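Local coordinates for protein endo-1,4-beta-mannanase (Eisenia fetida, PDB 5Y6T) that probably hydrolyses internal beta-1,4-mannosidic linkages of mannan polysaccharides, as an endo-acting mannanase of glycoside hydrolase family 5, at residues 240-245 against 261-266; 224-227 against 233-236. One frame throughout, in Å; residues are numbered along the deposited sequence.

In the fold
Contacts 1 and 2 are built on neighbouring parallel strands, 224-227 belonging to strand 223-228 and 261-266 carrying strand 262-266, and their centres lie about 2 Å apart. Both bind the long loop between strand 223-228 and helix 246-253, contact 2 near its start and contact 1 near its end. The segments meet directly: Asp261 N lies 2.8 Å from Val224 O, and Phe262 O lies 2.7 Å from Thr225 OG1, both probable hydrogen bonds. Gln264 N hydrogen-bonds Gln234 OE1, linking the contacts, and Tyr263 CB packs 3.1 Å from Gln234 OE1. The run of parallel strands and the interleaved helices fit the (beta/alpha)8 barrel expected of a family 5 glycoside hydrolase.

Contact 1: 240-245 against 261-266; sequences WRNYYT and DFYQMH
Asn242 lays its amide nitrogen over one face of the Tyr263 ring, the main meeting between loop 240-245 and strand 262-266. ND2 is 3.3 Å from both CE1 and CZ of Tyr263; it is displaced outward from the ring centre and lies just past the CE1-CZ edge at the rim. The amide and ring planes are 66° apart, which excludes a flat stack. Although ND2 also comes within 3.4 Å of Tyr263 OH, the angle is too poor for a hydrogen bond.

The ring edge is met by backbone: Tyr244 O approaches Tyr263 CE1 at 3.9 Å, near the ring plane, and Thr245 N lies along the same rim. Beyond it, Thr245 CA is 3.6 Å from Tyr263 OH, with the methyl CG2 of Thr245 close by. The hydroxyl finds its polar partner outside both segments, in a hydrogen bond with Asp290 OD1, which would fix the outer end of the ring.

What positions the amide is an Asx turn. Tyr244 N donates to Asn242 OD1 over 3.0 Å at an N-H...O angle of 163°, leaving ND2 directed at the tyrosine. A trans first torsion of Asn242 (chi1 -171°) carries the amide toward the strand.

Further out, the Tyr244 side chain starts toward the strand but its end turns off, its hydroxyl hydrogen-bonding Glu169 OE2. Thr245 is the N-cap of helix 246-253, its side chain capping the backbone N of Cys248. Backbone bonds of Tyr263 to Pro292 and Asn294 join its strand to the neighbouring strand 293-297 and the residue before it. Strand 223-228, helix 246-253 and strand 262-266, the strands being parallel neighbours, form a beta-alpha-beta crossover; this contact ties the loop leading into that helix to the second strand, consistent with the (beta/alpha)8 barrel of family 5.

Contact 2: 224-227 against 233-236; sequences VTLG and AQTD
The carboxamide of Gln234 is the flat group here, and it meets Leu226 O at its edge: the acceptor lies only 5° out of the amide plane. The bond from Gln234 NE2 to Leu226 O measures 2.9 Å and is nearly straight, 171° at the hydrogen. Seen from the carbonyl the approach is less regular, since NE2 stands 47° out of the carbonyl plane and is not aligned with a lone pair. The CD1 methyl of Leu226 makes a van der Waals contact with the same NE2, at 3.7 Å.

Reach is provided by the Gln234 chain, extended beyond CG, which lets NE2 arrive at Leu226 O although the nearest CA atoms, those of Gly227 and Gln234, are 9.1 Å apart. Both ends of the amide are held: NE2 also bonds Ser228 OG, while OE1 accepts from Gln264 N on the adjoining strand. Three hydrogen bonds thus define its rotation in a buried setting. Beside it, the chain of Gln234 packs on Tyr263 and Met265, and Leu226 on Ile208 of helix 201-218.

A buried glutamine thereby bridges strands 223-228 and 262-266 through their backbones, fastening the loop that follows the first of them to the parallel sheet of the (beta/alpha)8 barrel.

Contact 1: 240-245 against 261-266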
loop_
_atom_site.group_PDB
_atom_site.type_symbol
_atom_site.label_atom_id
_atom_site.label_comp_id
_atom_site.label_asym_id
_atom_site.label_seq_id
_atom_site.Cartn_x
_atom_site.Cartn_y
_atom_site.Cartn_z
ATOM N N TRP A 240 -21.086 3.763 2.565
ATOM C CA TRP A 240 -19.764 4.361 2.471
ATOM C C TRP A 240 -19.548 5.035 1.137
ATOM O O TRP A 240 -20.477 5.122 0.343
ATOM C CB TRP A 240 -18.643 3.343 2.777
ATOM C CG TRP A 240 -18.833 2.622 4.117
ATOM C CD1 TRP A 240 -18.834 1.263 4.287
ATOM C CD2 TRP A 240 -19.042 3.192 5.419
ATOM N NE1 TRP A 240 -19.009 0.966 5.617
ATOM C CE2 TRP A 240 -19.164 2.126 6.328
ATOM C CE3 TRP A 240 -19.098 4.526 5.922
ATOM C CZ2 TRP A 240 -19.378 2.316 7.702
ATOM C CZ3 TRP A 240 -19.295 4.704 7.302
ATOM C CH2 TRP A 240 -19.419 3.601 8.171
ATOM N N ARG A 241 -18.341 5.495 0.830
ATOM C CA ARG A 241 -18.036 5.971 -0.497
ATOM C C ARG A 241 -16.642 5.487 -0.912
ATOM O O ARG A 241 -15.718 5.401 -0.088
ATOM C CB ARG A 241 -18.060 7.510 -0.490
ATOM C CG ARG A 241 -17.617 8.174 -1.816
ATOM C CD ARG A 241 -18.041 9.634 -1.912
ATOM N NE ARG A 241 -19.493 9.710 -2.011
ATOM C CZ ARG A 241 -20.295 10.563 -1.363
ATOM N NH1 ARG A 241 -19.802 11.478 -0.589
ATOM N NH2 ARG A 241 -21.606 10.479 -1.497
ATOM N N ASN A 242 -16.476 5.251 -2.174
ATOM C CA ASN A 242 -15.174 4.895 -2.734
ATOM C C ASN A 242 -14.469 6.095 -3.367
ATOM O O ASN A 242 -14.847 6.575 -4.455
ATOM C CB ASN A 242 -15.301 3.733 -3.724
ATOM C CG ASN A 242 -13.955 3.190 -4.156
ATOM O OD1 ASN A 242 -12.915 3.777 -3.940
ATOM N ND2 ASN A 242 -13.980 2.027 -4.762
ATOM N N TYR A 243 -13.493 6.621 -2.648
ATOM C CA TYR A 243 -12.824 7.851 -3.021
ATOM C C TYR A 243 -11.722 7.641 -4.019
ATOM O O TYR A 243 -11.178 8.596 -4.527
ATOM C CB TYR A 243 -12.298 8.538 -1.778
ATOM C CG TYR A 243 -13.380 9.035 -0.956
ATOM C CD1 TYR A 243 -14.011 10.259 -1.237
ATOM C CD2 TYR A 243 -13.809 8.318 0.164
ATOM C CE1 TYR A 243 -15.051 10.680 -0.467
ATOM C CE2 TYR A 243 -14.884 8.753 0.959
ATOM C CZ TYR A 243 -15.492 9.968 0.637
ATOM O OH TYR A 243 -16.551 10.411 1.412
ATOM N N TYR A 244 -11.435 6.392 -4.392
ATOM C CA TYR A 244 -10.233 6.136 -5.207
ATOM C C TYR A 244 -10.583 5.385 -6.496
ATOM O O TYR A 244 -9.734 4.769 -7.126
ATOM C CB TYR A 244 -9.156 5.366 -4.372
ATOM C CG TYR A 244 -8.906 6.069 -3.066
ATOM C CD1 TYR A 244 -8.149 7.187 -3.018
ATOM C CD2 TYR A 244 -9.592 5.698 -1.912
ATOM C CE1 TYR A 244 -7.997 7.920 -1.850
ATOM C CE2 TYR A 244 -9.389 6.384 -0.734
ATOM C CZ TYR A 244 -8.590 7.495 -0.698
ATOM O OH TYR A 244 -8.440 8.203 0.516
ATOM N N THR A 245 -11.840 5.522 -6.900
ATOM C CA THR A 245 -12.262 5.070 -8.215
ATOM C C THR A 245 -11.572 5.858 -9.291
ATOM O O THR A 245 -11.106 6.963 -9.069
ATOM C CB THR A 245 -13.770 5.238 -8.402
ATOM O OG1 THR A 245 -14.083 6.625 -8.320
ATOM C CG2 THR A 245 -14.550 4.455 -7.317
ATOM N N ASP A 261 -4.960 -0.204 -9.637
ATOM C CA ASP A 261 -5.262 -1.480 -10.186
ATOM C C ASP A 261 -5.957 -2.401 -9.242
ATOM O O ASP A 261 -6.717 -3.262 -9.728
ATOM C CB ASP A 261 -3.983 -2.160 -10.660
ATOM C CG ASP A 261 -3.328 -1.370 -11.762
ATOM O OD1 ASP A 261 -3.841 -1.455 -12.937
ATOM O OD2 ASP A 261 -2.407 -0.576 -11.463
ATOM N N PHE A 262 -5.625 -2.312 -7.938
ATOM C CA PHE A 262 -6.399 -3.014 -6.901
ATOM C C PHE A 262 -6.642 -2.133 -5.686
ATOM O O PHE A 262 -5.799 -1.312 -5.279
ATOM C CB PHE A 262 -5.896 -4.406 -6.559
ATOM C CG PHE A 262 -4.515 -4.494 -5.906
ATOM C CD1 PHE A 262 -4.365 -4.367 -4.540
ATOM C CD2 PHE A 262 -3.395 -4.745 -6.659
ATOM C CE1 PHE A 262 -3.150 -4.554 -3.920
ATOM C CE2 PHE A 262 -2.154 -4.889 -6.050
ATOM C CZ PHE A 262 -2.036 -4.769 -4.688
ATOM N N TYR A 263 -7.858 -2.241 -5.204
ATOM C CA TYR A 263 -8.283 -1.605 -3.939
ATOM C C TYR A 263 -7.565 -2.358 -2.761
ATOM O O TYR A 263 -7.051 -3.491 -2.901
ATOM C CB TYR A 263 -9.791 -1.647 -3.772
ATOM C CG TYR A 263 -10.499 -0.862 -4.835
ATOM C CD1 TYR A 263 -10.347 0.523 -4.943
ATOM C CD2 TYR A 263 -11.320 -1.470 -5.740
ATOM C CE1 TYR A 263 -10.981 1.239 -5.922
ATOM C CE2 TYR A 263 -11.973 -0.735 -6.744
ATOM C CZ TYR A 263 -11.774 0.640 -6.835
ATOM O OH TYR A 263 -12.396 1.453 -7.751
ATOM N N GLN A 264 -7.499 -1.654 -1.639
ATOM C CA GLN A 264 -6.797 -2.193 -0.488
ATOM C C GLN A 264 -7.430 -1.589 0.772
ATOM O O GLN A 264 -7.346 -0.392 0.972
ATOM C CB GLN A 264 -5.311 -1.836 -0.585
ATOM C CG GLN A 264 -4.521 -2.231 0.645
ATOM C CD GLN A 264 -3.099 -1.746 0.723
ATOM O OE1 GLN A 264 -2.541 -1.646 1.838
ATOM N NE2 GLN A 264 -2.533 -1.367 -0.375
ATOM N N MET A 265 -8.082 -2.405 1.570
ATOM C CA MET A 265 -8.703 -1.967 2.781
ATOM C C MET A 265 -7.960 -2.514 3.955
ATOM O O MET A 265 -7.698 -3.697 4.029
ATOM C CB MET A 265 -10.125 -2.562 2.835
ATOM C CG MET A 265 -11.005 -1.997 1.738
ATOM S SD MET A 265 -12.580 -2.781 1.903
ATOM C CE MET A 265 -13.581 -1.922 0.729
ATOM N N HIS A 266 -7.587 -1.655 4.871
ATOM C CA HIS A 266 -7.059 -2.067 6.177
ATOM C C HIS A 266 -8.202 -2.238 7.177
ATOM O O HIS A 266 -9.302 -1.676 6.972
ATOM C CB HIS A 266 -6.159 -0.980 6.705
ATOM C CG HIS A 266 -5.017 -0.692 5.782
ATOM N ND1 HIS A 266 -4.184 0.405 5.930
ATOM C CD2 HIS A 266 -4.640 -1.299 4.634
ATOM C CE1 HIS A 266 -3.303 0.397 4.954
ATOM N NE2 HIS A 266 -3.555 -0.622 4.157
#

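Contact 2: 224-227 against 233-236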
loop_
_atom_site.group_PDB
_atom_site.type_symbol
_atom_site.label_atom_id
_atom_site.label_comp_id
_atom_site.label_asym_id
_atom_site.label_seq_id
_atom_site.Cartn_x
_atom_site.Cartn_y
_atom_site.Cartn_z
ATOM N N VAL A 224 -0.491 -0.356 -9.404
ATOM C CA VAL A 224 -0.500 0.611 -8.321
ATOM C C VAL A 224 -1.714 0.286 -7.438
ATOM O O VAL A 224 -2.777 -0.150 -7.901
ATOM C CB VAL A 224 -0.536 2.042 -8.864
ATOM C CG1 VAL A 224 -0.690 3.051 -7.747
ATOM C CG2 VAL A 224 0.715 2.278 -9.724
ATOM N N THR A 225 -1.517 0.461 -6.140
ATOM C CA THR A 225 -2.613 0.308 -5.179
ATOM C C THR A 225 -2.629 1.580 -4.276
ATOM O O THR A 225 -1.818 2.506 -4.443
ATOM C CB THR A 225 -2.515 -1.042 -4.423
ATOM O OG1 THR A 225 -3.706 -1.226 -3.591
ATOM C CG2 THR A 225 -1.183 -1.196 -3.610
ATOM N N LEU A 226 -3.544 1.567 -3.303
ATOM C CA LEU A 226 -3.760 2.658 -2.364
ATOM C C LEU A 226 -4.486 2.033 -1.168
ATOM O O LEU A 226 -5.565 1.463 -1.303
ATOM C CB LEU A 226 -4.651 3.733 -3.092
ATOM C CG LEU A 226 -4.908 5.028 -2.303
ATOM C CD1 LEU A 226 -5.695 4.939 -1.024
ATOM C CD2 LEU A 226 -3.626 5.785 -2.071
ATOM N N GLY A 227 -3.862 2.043 0.004
ATOM C CA GLY A 227 -4.325 1.387 1.194
ATOM C C GLY A 227 -5.159 2.339 2.052
ATOM O O GLY A 227 -4.609 3.186 2.769
ATOM N N ALA A 233 -13.724 4.256 2.986
ATOM C CA ALA A 233 -13.312 5.049 1.858
ATOM C C ALA A 233 -13.070 4.305 0.536
ATOM O O ALA A 233 -12.603 4.929 -0.445
ATOM C CB ALA A 233 -12.052 5.807 2.254
ATOM N N GLN A 234 -13.415 3.006 0.492
ATOM C CA GLN A 234 -13.184 2.212 -0.700
ATOM C C GLN A 234 -14.344 1.329 -1.071
ATOM O O GLN A 234 -14.162 0.262 -1.620
ATOM C CB GLN A 234 -11.884 1.440 -0.567
ATOM C CG GLN A 234 -10.704 2.299 -0.963
ATOM C CD GLN A 234 -9.365 1.593 -1.147
ATOM O OE1 GLN A 234 -9.325 0.511 -1.665
ATOM N NE2 GLN A 234 -8.249 2.303 -0.834
ATOM N N THR A 235 -15.562 1.775 -0.739
ATOM C CA THR A 235 -16.743 1.061 -1.269
ATOM C C THR A 235 -17.872 2.106 -1.378
ATOM O O THR A 235 -17.972 2.934 -0.473
ATOM C CB THR A 235 -17.166 -0.213 -0.489
ATOM O OG1 THR A 235 -18.261 -0.853 -1.133
ATOM C CG2 THR A 235 -17.574 0.045 0.976
ATOM N N ASP A 236 -18.717 1.965 -2.404
ATOM C CA ASP A 236 -19.982 2.719 -2.484
ATOM C C ASP A 236 -21.157 1.940 -1.856
ATOM O O ASP A 236 -22.315 2.408 -1.865
ATOM C CB ASP A 236 -20.215 3.119 -3.954
ATOM C CG ASP A 236 -19.171 4.059 -4.419
ATOM O OD1 ASP A 236 -19.029 5.063 -3.717
ATOM O OD2 ASP A 236 -18.484 3.793 -5.421
#